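Local coordinates for protein precorrin-3 methylase (Rhodobacter capsulatus, PDB 3NUT) that probably transfers a methyl group from S-adenosyl-L-methionine to a corrin precursor on the pathway to adenosylcobalamin, and is bound here to S-adenosyl-L-homocysteine, at residues A127-P132 with L196-R201; C138-S143 with E150-R155. All coordinates share one frame; numbering follows the deposited sequence.

Interaction 1 (A127-P132 with L196-R201); sequences AAAGAP and LILFAR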
loop_
_atom_site.group_PDB
_atom_site.type_symbol
_atom_site.label_atom_id
_atom_site.label_comp_id
_atom_site.label_asym_id
_atom_site.label_seq_id
_atom_site.Cartn_x
_atom_site.Cartn_y
_atom_site.Cartn_z
ATOM N N ALA A 127 5.634 -7.890 3.798
ATOM C CA ALA A 127 7.052 -8.121 3.529
ATOM C C ALA A 127 7.693 -9.088 4.569
ATOM O O ALA A 127 8.390 -10.013 4.201
ATOM C CB ALA A 127 7.803 -6.819 3.474
ATOM N N ALA A 128 7.439 -8.879 5.859
ATOM C CA ALA A 128 8.092 -9.698 6.880
ATOM C C ALA A 128 7.590 -11.134 6.793
ATOM O O ALA A 128 8.334 -12.063 7.073
ATOM C CB ALA A 128 7.863 -9.134 8.255
ATOM N N ALA A 129 6.338 -11.292 6.362
ATOM C CA ALA A 129 5.701 -12.594 6.237
ATOM C C ALA A 129 6.033 -13.344 4.929
ATOM O O ALA A 129 5.833 -14.563 4.840
ATOM C CB ALA A 129 4.213 -12.420 6.347
ATOM N N GLY A 130 6.523 -12.613 3.925
ATOM C CA GLY A 130 6.671 -13.130 2.571
ATOM C C GLY A 130 5.813 -12.400 1.554
ATOM O O GLY A 130 6.112 -11.281 1.156
ATOM N N ALA A 131 4.726 -13.022 1.126
ATOM C CA ALA A 131 3.895 -12.413 0.108
ATOM C C ALA A 131 2.381 -12.688 0.266
ATOM O O ALA A 131 1.713 -13.106 -0.682
ATOM C CB ALA A 131 4.402 -12.844 -1.271
ATOM N N PRO A 132 1.824 -12.431 1.463
ATOM C CA PRO A 132 0.400 -12.704 1.702
ATOM C C PRO A 132 -0.614 -11.825 0.946
ATOM O O PRO A 132 -1.777 -12.218 0.801
ATOM C CB PRO A 132 0.255 -12.488 3.203
ATOM C CG PRO A 132 1.403 -11.617 3.572
ATOM C CD PRO A 132 2.512 -11.995 2.686
ATOM N N LEU A 196 -5.856 -19.023 6.372
ATOM C CA LEU A 196 -4.724 -18.495 7.107
ATOM C C LEU A 196 -4.949 -17.050 7.591
ATOM O O LEU A 196 -5.362 -16.186 6.828
ATOM C CB LEU A 196 -3.470 -18.583 6.238
ATOM C CG LEU A 196 -2.431 -19.719 6.344
ATOM C CD1 LEU A 196 -2.928 -21.049 6.950
ATOM C CD2 LEU A 196 -1.801 -19.952 4.972
ATOM N N ILE A 197 -4.706 -16.819 8.877
ATOM C CA ILE A 197 -4.720 -15.490 9.460
ATOM C C ILE A 197 -3.382 -15.254 10.141
ATOM O O ILE A 197 -2.799 -16.159 10.752
ATOM C CB ILE A 197 -5.817 -15.307 10.525
ATOM C CG1 ILE A 197 -7.097 -16.102 10.171
ATOM C CG2 ILE A 197 -6.072 -13.806 10.785
ATOM C CD1 ILE A 197 -7.916 -15.582 8.963
ATOM N N LEU A 198 -2.921 -14.012 10.025
ATOM C CA LEU A 198 -1.595 -13.614 10.442
ATOM C C LEU A 198 -1.751 -12.433 11.361
ATOM O O LEU A 198 -2.426 -11.462 11.014
ATOM C CB LEU A 198 -0.763 -13.162 9.234
ATOM C CG LEU A 198 -0.184 -14.130 8.209
ATOM C CD1 LEU A 198 -1.218 -14.683 7.233
ATOM C CD2 LEU A 198 0.887 -13.380 7.437
ATOM N N PHE A 199 -1.112 -12.512 12.521
ATOM C CA PHE A 199 -1.074 -11.384 13.433
ATOM C C PHE A 199 0.359 -10.882 13.438
ATOM O O PHE A 199 1.297 -11.600 13.839
ATOM C CB PHE A 199 -1.558 -11.770 14.838
ATOM C CG PHE A 199 -2.987 -12.246 14.874
ATOM C CD1 PHE A 199 -4.021 -11.358 15.152
ATOM C CD2 PHE A 199 -3.296 -13.585 14.617
ATOM C CE1 PHE A 199 -5.351 -11.792 15.179
ATOM C CE2 PHE A 199 -4.613 -14.029 14.639
ATOM C CZ PHE A 199 -5.648 -13.125 14.925
ATOM N N ALA A 200 0.532 -9.665 12.938
ATOM C CA ALA A 200 1.873 -9.105 12.815
ATOM C C ALA A 200 2.003 -7.877 13.700
ATOM O O ALA A 200 1.338 -6.855 13.511
ATOM C CB ALA A 200 2.229 -8.813 11.363
ATOM N N ARG A 201 2.861 -8.031 14.691
ATOM C CA ARG A 201 2.919 -7.121 15.795
ATOM C C ARG A 201 4.194 -6.311 15.725
ATOM O O ARG A 201 5.288 -6.871 15.602
ATOM C CB ARG A 201 2.839 -7.934 17.110
ATOM C CG ARG A 201 3.121 -7.130 18.364
ATOM C CD ARG A 201 3.257 -8.019 19.618
ATOM N NE ARG A 201 4.180 -7.420 20.595
ATOM C CZ ARG A 201 3.911 -6.326 21.309
ATOM N NH1 ARG A 201 2.746 -5.685 21.162
ATOM N NH2 ARG A 201 4.811 -5.875 22.174
#

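Interaction 2 (C138-S143 with E150-R155); sequences CAINLS and EILEKR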
loop_
_atom_site.group_PDB
_atom_site.type_symbol
_atom_site.label_atom_id
_atom_site.label_comp_id
_atom_site.label_asym_id
_atom_site.label_seq_id
_atom_site.Cartn_x
_atom_site.Cartn_y
_atom_site.Cartn_z
ATOM N N CYS A 138 -7.646 -6.148 0.065
ATOM C CA CYS A 138 -8.252 -4.900 0.514
ATOM C C CYS A 138 -7.764 -4.496 1.895
ATOM O O CYS A 138 -7.284 -5.333 2.665
ATOM C CB CYS A 138 -9.769 -5.022 0.502
ATOM S SG CYS A 138 -10.371 -6.239 1.662
ATOM N N ALA A 139 -7.882 -3.212 2.207
ATOM C CA ALA A 139 -7.485 -2.692 3.502
ATOM C C ALA A 139 -8.720 -2.225 4.239
ATOM O O ALA A 139 -9.577 -1.540 3.672
ATOM C CB ALA A 139 -6.490 -1.542 3.340
ATOM N N ILE A 140 -8.818 -2.595 5.503
ATOM C CA ILE A 140 -10.044 -2.346 6.250
ATOM C C ILE A 140 -9.733 -1.851 7.657
ATOM O O ILE A 140 -8.967 -2.478 8.406
ATOM C CB ILE A 140 -10.965 -3.615 6.305
ATOM C CG1 ILE A 140 -11.461 -4.006 4.899
ATOM C CG2 ILE A 140 -12.164 -3.372 7.214
ATOM C CD1 ILE A 140 -12.176 -5.397 4.814
ATOM N N ASN A 141 -10.328 -0.727 8.014
ATOM C CA ASN A 141 -10.147 -0.168 9.339
ATOM C C ASN A 141 -11.217 -0.744 10.283
ATOM O O ASN A 141 -12.417 -0.588 10.034
ATOM C CB ASN A 141 -10.262 1.351 9.229
ATOM C CG ASN A 141 -10.078 2.063 10.541
ATOM O OD1 ASN A 141 -9.469 1.547 11.486
ATOM N ND2 ASN A 141 -10.593 3.287 10.603
ATOM N N LEU A 142 -10.780 -1.405 11.351
ATOM C CA LEU A 142 -11.700 -2.058 12.312
ATOM C C LEU A 142 -11.991 -1.247 13.577
ATOM O O LEU A 142 -12.698 -1.731 14.462
ATOM C CB LEU A 142 -11.178 -3.434 12.743
ATOM C CG LEU A 142 -10.801 -4.515 11.732
ATOM C CD1 LEU A 142 -10.657 -5.816 12.468
ATOM C CD2 LEU A 142 -11.805 -4.672 10.606
ATOM N N SER A 143 -11.423 -0.042 13.685
ATOM C CA SER A 143 -11.724 0.843 14.809
ATOM C C SER A 143 -12.329 2.150 14.353
ATOM O O SER A 143 -12.085 3.191 14.960
ATOM C CB SER A 143 -10.483 1.127 15.660
ATOM O OG SER A 143 -9.988 -0.062 16.243
ATOM N N GLU A 150 -22.792 -1.687 11.132
ATOM C CA GLU A 150 -23.468 -2.077 9.902
ATOM C C GLU A 150 -22.571 -2.033 8.651
ATOM O O GLU A 150 -22.513 -3.008 7.898
ATOM C CB GLU A 150 -24.687 -1.172 9.728
ATOM C CG GLU A 150 -25.740 -1.657 8.753
ATOM C CD GLU A 150 -26.617 -0.507 8.258
ATOM O OE1 GLU A 150 -27.830 -0.482 8.598
ATOM O OE2 GLU A 150 -26.081 0.385 7.553
ATOM N N ILE A 151 -21.869 -0.917 8.435
ATOM C CA ILE A 151 -21.043 -0.746 7.231
ATOM C C ILE A 151 -19.785 -1.632 7.209
ATOM O O ILE A 151 -19.434 -2.217 6.175
ATOM C CB ILE A 151 -20.637 0.720 7.013
ATOM C CG1 ILE A 151 -21.875 1.639 6.950
ATOM C CG2 ILE A 151 -19.724 0.854 5.757
ATOM C CD1 ILE A 151 -22.740 1.508 5.675
ATOM N N LEU A 152 -19.107 -1.716 8.344
ATOM C CA LEU A 152 -17.979 -2.631 8.515
ATOM C C LEU A 152 -18.344 -4.083 8.142
ATOM O O LEU A 152 -17.542 -4.817 7.531
ATOM C CB LEU A 152 -17.475 -2.562 9.961
ATOM C CG LEU A 152 -16.310 -3.476 10.311
ATOM C CD1 LEU A 152 -15.170 -3.277 9.312
ATOM C CD2 LEU A 152 -15.835 -3.266 11.758
ATOM N N GLU A 153 -19.560 -4.483 8.512
ATOM C CA GLU A 153 -20.054 -5.827 8.238
ATOM C C GLU A 153 -20.266 -6.003 6.729
ATOM O O GLU A 153 -19.826 -7.001 6.145
ATOM C CB GLU A 153 -21.339 -6.098 9.038
ATOM C CG GLU A 153 -21.730 -7.586 9.124
ATOM C CD GLU A 153 -23.191 -7.820 9.527
ATOM O OE1 GLU A 153 -23.529 -9.004 9.777
ATOM O OE2 GLU A 153 -23.999 -6.851 9.577
ATOM N N LYS A 154 -20.909 -5.023 6.098
ATOM C CA LYS A 154 -21.081 -5.039 4.643
ATOM C C LYS A 154 -19.714 -5.160 3.934
ATOM O O LYS A 154 -19.593 -5.835 2.897
ATOM C CB LYS A 154 -21.860 -3.796 4.179
ATOM C CG LYS A 154 -21.914 -3.577 2.650
ATOM C CD LYS A 154 -22.639 -2.285 2.259
ATOM C CE LYS A 154 -21.786 -1.044 2.535
ATOM N NZ LYS A 154 -22.420 0.214 1.975
ATOM N N ARG A 155 -18.687 -4.535 4.515
ATOM C CA ARG A 155 -17.356 -4.554 3.927
ATOM C C ARG A 155 -16.742 -5.933 4.122
ATOM O O ARG A 155 -16.219 -6.516 3.168
ATOM C CB ARG A 155 -16.441 -3.464 4.523
ATOM C CG ARG A 155 -16.841 -2.029 4.191
ATOM C CD ARG A 155 -16.218 -1.532 2.885
ATOM N NE ARG A 155 -16.769 -0.265 2.390
ATOM C CZ ARG A 155 -16.664 0.907 3.026
ATOM N NH1 ARG A 155 -16.043 0.972 4.213
ATOM N NH2 ARG A 155 -17.177 2.021 2.471
#

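Interaction 1 (A127-P132 with L196-R201)
Leu198 extends from strand 196-201 and packs its CD2 methyl against the C-terminal end of helix 121-129. There CD2 lies 3.6 Å from CB of Ala129, and the ring of Pro132 flanks the same methyl more loosely, with CG of Pro132 4.3 Å from CD2 of Leu198. CD2 is the Leu198 atom in both contacts, and this buried, apolar meeting has no hydrogen bond across it. CG of Leu198 stands beside the backbone N and opposite the carbonyl carbon (chi1 -74°), the rotation from which CD2 meets Ala129 and Pro132. These two residues are brought together by a sharp change of direction: the helix gives way at Gly130, whose positive phi (117°) turns the chain and lets Pro132 come back beside Ala129. Backbone bonds from Ala129 and Ala131 to Val243 fix the turn against strand 242-244. Within its own sheet, Leu198 is held by backbone bonding to Leu230 and leans on Val212 of the adjoining strand, while Pro132 also rests on Leu230. The arrangement is helix-on-sheet packing in the tetrapyrrole methylase fold, between the end of helix 121-129 and the five-stranded mixed sheet containing strand 196-201, whose Ala200 touches the bound S-adenosyl-L-homocysteine.

Interaction 2 (C138-S143 with E150-R155)
Leu152 extends from helix 149-161 toward the end of strand 137-141, and its CD1 methyl does the touching. With CG anti to the backbone N (chi1 179°), the side chain swings out to the strand and brings CD1 to 3.7 Å from CG2 of Ile140. The Ile140 and Leu152 side chains slant across one another. Leu142 meets the same methyl differently, its side chain lying nearly at a right angle to that of Leu152, with its CD2 3.9 Å from CD1 of Leu152. CD1 thus bridges two branched side chains, and it also sits 3.9 Å from the backbone O of Asn141 between them. Phe168 of the next strand backs both Ile140 and Leu142, and helix 179-190 adds Phe180 and Val183 against Leu142.

One turn along the helix, Arg155 directs its polar end to the second subunit, where NH1 makes a salt bridge with Asp136 of that subunit; the CG2 methyl of Ile151 lies over one face of its guanidinium, off-centre toward the rim, 3.9 Å above the plane. The side chain of Asn141 is about 6 Å from the bound S-adenosyl-L-homocysteine; its OD1 takes a hydrogen bond from ND2 of Asn170, a residue that binds this ligand, and a weak one from N of Ser143. Strand and helix form the first half of a beta-alpha-beta crossover, completed by the parallel strand 165-169.

How the interactions relate
Coming from the N terminus, the chain runs through helix 121-129, turns at Gly130 and enters strand 137-141 soon after the first half of interaction 1. Interaction 2 closes first, a short loop from that strand to helix 149-161. The chain then passes through strand 165-169 and helix 179-190 before strand 196-201 returns to 127-132 and closes interaction 1. The shorter loop therefore lies wholly within the longer one, without crossing. The centres are about 19 Å apart. Interaction 1 ties the end of helix 121-129 to the five-stranded mixed sheet, interaction 2 ties helix 149-161 to that sheet's outermost strand within the chain, 137-141, and both touch the second subunit.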